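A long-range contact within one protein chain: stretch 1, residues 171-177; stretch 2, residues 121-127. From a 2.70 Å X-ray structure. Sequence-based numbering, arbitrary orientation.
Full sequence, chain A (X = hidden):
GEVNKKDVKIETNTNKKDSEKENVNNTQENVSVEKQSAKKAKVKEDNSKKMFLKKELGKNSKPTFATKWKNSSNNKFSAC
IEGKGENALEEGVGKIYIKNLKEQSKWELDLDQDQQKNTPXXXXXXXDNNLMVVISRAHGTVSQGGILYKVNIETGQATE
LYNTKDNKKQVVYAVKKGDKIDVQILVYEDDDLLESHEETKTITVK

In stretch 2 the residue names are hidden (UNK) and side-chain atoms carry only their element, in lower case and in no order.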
# COMPACT_ATOMS: atom_id res chain seq x y z
N VAL A 171 6.94 5.08 -7.28
CA VAL A 171 6.63 3.65 -7.33
C VAL A 171 5.10 3.54 -7.46
O VAL A 171 4.40 4.15 -6.65
CB VAL A 171 7.17 2.89 -6.10
CG1 VAL A 171 6.74 1.43 -6.11
CG2 VAL A 171 8.70 3.00 -6.00
N VAL A 172 4.59 2.90 -8.53
CA VAL A 172 3.14 2.82 -8.77
C VAL A 172 2.59 1.48 -8.28
O VAL A 172 1.46 1.45 -7.80
CB VAL A 172 2.68 3.12 -10.24
CG1 VAL A 172 2.85 4.59 -10.58
CG2 VAL A 172 3.37 2.26 -11.27
N TYR A 173 3.38 0.39 -8.37
CA TYR A 173 3.02 -0.95 -7.89
C TYR A 173 4.25 -1.88 -7.84
O TYR A 173 5.33 -1.46 -8.23
CB TYR A 173 1.89 -1.58 -8.73
CG TYR A 173 2.22 -1.82 -10.18
CD1 TYR A 173 2.76 -3.04 -10.60
CD2 TYR A 173 1.88 -0.89 -11.16
CE1 TYR A 173 3.02 -3.30 -11.95
CE2 TYR A 173 2.17 -1.12 -12.51
CZ TYR A 173 2.70 -2.34 -12.91
OH TYR A 173 2.95 -2.61 -14.24
N ALA A 174 4.08 -3.13 -7.35
CA ALA A 174 5.11 -4.16 -7.24
C ALA A 174 4.50 -5.56 -7.26
O ALA A 174 3.35 -5.78 -6.84
CB ALA A 174 5.93 -3.97 -5.98
N VAL A 175 5.29 -6.50 -7.79
CA VAL A 175 4.98 -7.92 -7.95
C VAL A 175 6.15 -8.68 -7.33
O VAL A 175 7.30 -8.42 -7.71
CB VAL A 175 4.75 -8.34 -9.44
CG1 VAL A 175 4.01 -9.66 -9.51
CG2 VAL A 175 4.00 -7.26 -10.24
N LYS A 176 5.87 -9.58 -6.38
CA LYS A 176 6.91 -10.36 -5.73
C LYS A 176 6.84 -11.84 -6.15
O LYS A 176 5.75 -12.41 -6.24
CB LYS A 176 6.77 -10.23 -4.20
CG LYS A 176 7.91 -10.85 -3.41
CD LYS A 176 7.87 -10.49 -1.96
CE LYS A 176 8.92 -11.25 -1.19
NZ LYS A 176 8.49 -12.65 -0.87
N LYS A 177 8.02 -12.44 -6.39
CA LYS A 177 8.18 -13.86 -6.71
C LYS A 177 9.43 -14.33 -5.99
O LYS A 177 10.55 -14.11 -6.46
CB LYS A 177 8.22 -14.12 -8.24
CG LYS A 177 8.27 -15.61 -8.66
CD LYS A 177 6.93 -16.34 -8.48
CE LYS A 177 7.05 -17.83 -8.69
NZ LYS A 177 5.85 -18.57 -8.20
N UNK A 121 -1.97 3.51 -1.57
CA UNK A 121 -2.44 3.60 -2.95
C UNK A 121 -2.49 2.22 -3.63
O UNK A 121 -3.39 1.99 -4.45
c UNK A 121 -3.35 6.59 -6.32
n UNK A 121 -4.36 7.60 -5.93
c UNK A 121 -1.56 4.58 -3.76
c UNK A 121 -1.98 4.82 -5.20
c UNK A 121 -3.36 5.43 -5.37
N UNK A 122 -1.51 1.34 -3.34
CA UNK A 122 -1.41 -0.03 -3.88
C UNK A 122 -0.90 -0.95 -2.80
O UNK A 122 0.04 -0.60 -2.08
c UNK A 122 -1.27 -1.99 -6.68
c UNK A 122 0.72 -3.69 -5.76
c UNK A 122 -0.52 -0.11 -5.15
c UNK A 122 -0.19 -4.15 -6.70
c UNK A 122 -0.39 -1.52 -5.71
o UNK A 122 -0.11 -5.44 -7.16
c UNK A 122 -1.19 -3.30 -7.16
c UNK A 122 0.62 -2.38 -5.28
N UNK A 123 -1.53 -2.13 -2.67
CA UNK A 123 -1.13 -3.13 -1.70
C UNK A 123 -1.11 -4.51 -2.36
O UNK A 123 -1.93 -4.81 -3.23
c UNK A 123 -3.44 -3.68 -0.60
c UNK A 123 -4.04 -4.28 0.56
c UNK A 123 -1.99 -1.77 0.35
c UNK A 123 -2.00 -3.13 -0.39
N UNK A 124 -0.16 -5.34 -1.93
CA UNK A 124 -0.01 -6.74 -2.29
C UNK A 124 0.79 -7.43 -1.21
O UNK A 124 1.39 -6.76 -0.38
o UNK A 124 0.19 -8.20 -5.65
c UNK A 124 0.61 -6.95 -3.67
c UNK A 124 0.06 -8.16 -4.40
o UNK A 124 -0.49 -9.07 -3.71
N UNK A 125 0.76 -8.77 -1.18
CA UNK A 125 1.40 -9.51 -0.10
C UNK A 125 2.90 -9.68 -0.31
O UNK A 125 3.35 -9.93 -1.42
c UNK A 125 0.71 -10.86 0.09
c UNK A 125 -2.48 -10.49 2.05
c UNK A 125 -1.84 -10.64 -0.10
c UNK A 125 -0.68 -10.70 0.63
n UNK A 125 -2.93 -10.54 0.75
c UNK A 125 -1.07 -10.57 2.01
c UNK A 125 -0.35 -10.55 3.22
c UNK A 125 -3.18 -10.34 3.25
c UNK A 125 -1.06 -10.43 4.41
c UNK A 125 -2.45 -10.30 4.42
N UNK A 126 3.67 -9.52 0.79
CA UNK A 126 5.13 -9.69 0.82
C UNK A 126 5.44 -11.11 1.30
O UNK A 126 6.31 -11.78 0.75
c UNK A 126 7.88 -9.52 2.82
c UNK A 126 10.07 -9.00 1.99
c UNK A 126 7.29 -8.75 1.83
c UNK A 126 8.12 -8.08 0.93
c UNK A 126 5.79 -8.63 1.72
c UNK A 126 9.51 -8.22 1.01
c UNK A 126 9.26 -9.66 2.89
N UNK A 127 4.75 -11.54 2.36
CA UNK A 127 4.81 -12.86 2.96
C UNK A 127 3.46 -13.10 3.70
O UNK A 127 2.50 -12.39 3.41
c UNK A 127 6.08 -13.07 3.84
c UNK A 127 6.31 -12.16 5.04
o UNK A 127 7.48 -12.02 5.46
o UNK A 127 5.31 -11.66 5.61

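Position 121 carries four side-chain carbons in an unbranched row ending in one nitrogen. CA-to-CB points toward stretch 1, but the end of the chain leads away and makes no contact there. A straight chain with a terminal amine identifies Lys-121, whose CG is 5.5 Å from Val-172 O; its nitrogen is hydrogen-bonded elsewhere in the structure.

Position 122 has one carbon followed by a six-carbon ring bearing one oxygen. Its CB lies 3.7 Å from Val-172 O and one ring face meets Tyr-173 CB; this is Tyr-122. With chi1 at 179° (t), one face of the Tyr-122 ring lies against Tyr-173 CB, which sits 3.5 Å from the ring centroid and 3° off the normal, a CH-pi contact. The phenol oxygen, Tyr-122 OH, is 3.5 Å from Ala-174 O.

Position 123 holds four carbons, forked at the first, with one arm two carbons long. Its CA-to-CB bond points away and it touches nothing on stretch 1, as expected where successive strand residues alternate in direction. This is the beta-branched skeleton of Ile-123, whose CB is 8.8 Å from Ala-174 O.

Position 124 shows two carbons, the second carrying two oxygens. CA-to-CB again points toward stretch 1, and one oxygen approaches Ala-174 O. A short carboxylate or its amide is possible, which element labels of two O and no N resolve as Asp-124. Asp-124 OD2 lies 4.2 Å from Ala-174 O, while Asp-124 OD1 accepts a hydrogen bond from the backbone N of position 125 at 2.8 Å.

Position 125 has one carbon leading to fused five- and six-membered rings containing eight carbons and one nitrogen. The ring system leads away from stretch 1; the nearest contact is through the backbone, its O to Lys-176 CB at 4.4 Å. The indole identifies Trp-125.

Position 126 has one carbon and a six-carbon ring without a heteroatom. Although CA-to-CB points away, Lys-176 lies across one ring face: Lys-176 CE is 3.9 Å from the ring centroid, 16° off the normal. This is Phe-126.

Position 127 repeats the pattern of two carbons and two oxygens and makes no contact with stretch 1, giving Asp-127, whose CB is 5.3 Å from Lys-176 NZ.

The strands run nearly parallel, 10° between directions, with axes 7.0 Å apart at closest approach, and the two stretches together bury 323 Å². Side chains supply much of the contact, at two sites: the one hydrogen bond across the stretches starts from a side chain, and no backbone-to-backbone bond is found. At one site, Tyr-122 packs against Tyr-173. At the other, the extended Lys-176 spans Phe-126: Lys-176 NZ donates that hydrogen bond to Phe-126 O at 2.9 Å and stands 4.7 Å from the Phe-126 ring centroid, 1° off the normal, a cation-pi arrangement that joins charge and apolar packing.

Stretch 2, residues 121-127: KYIDWFD
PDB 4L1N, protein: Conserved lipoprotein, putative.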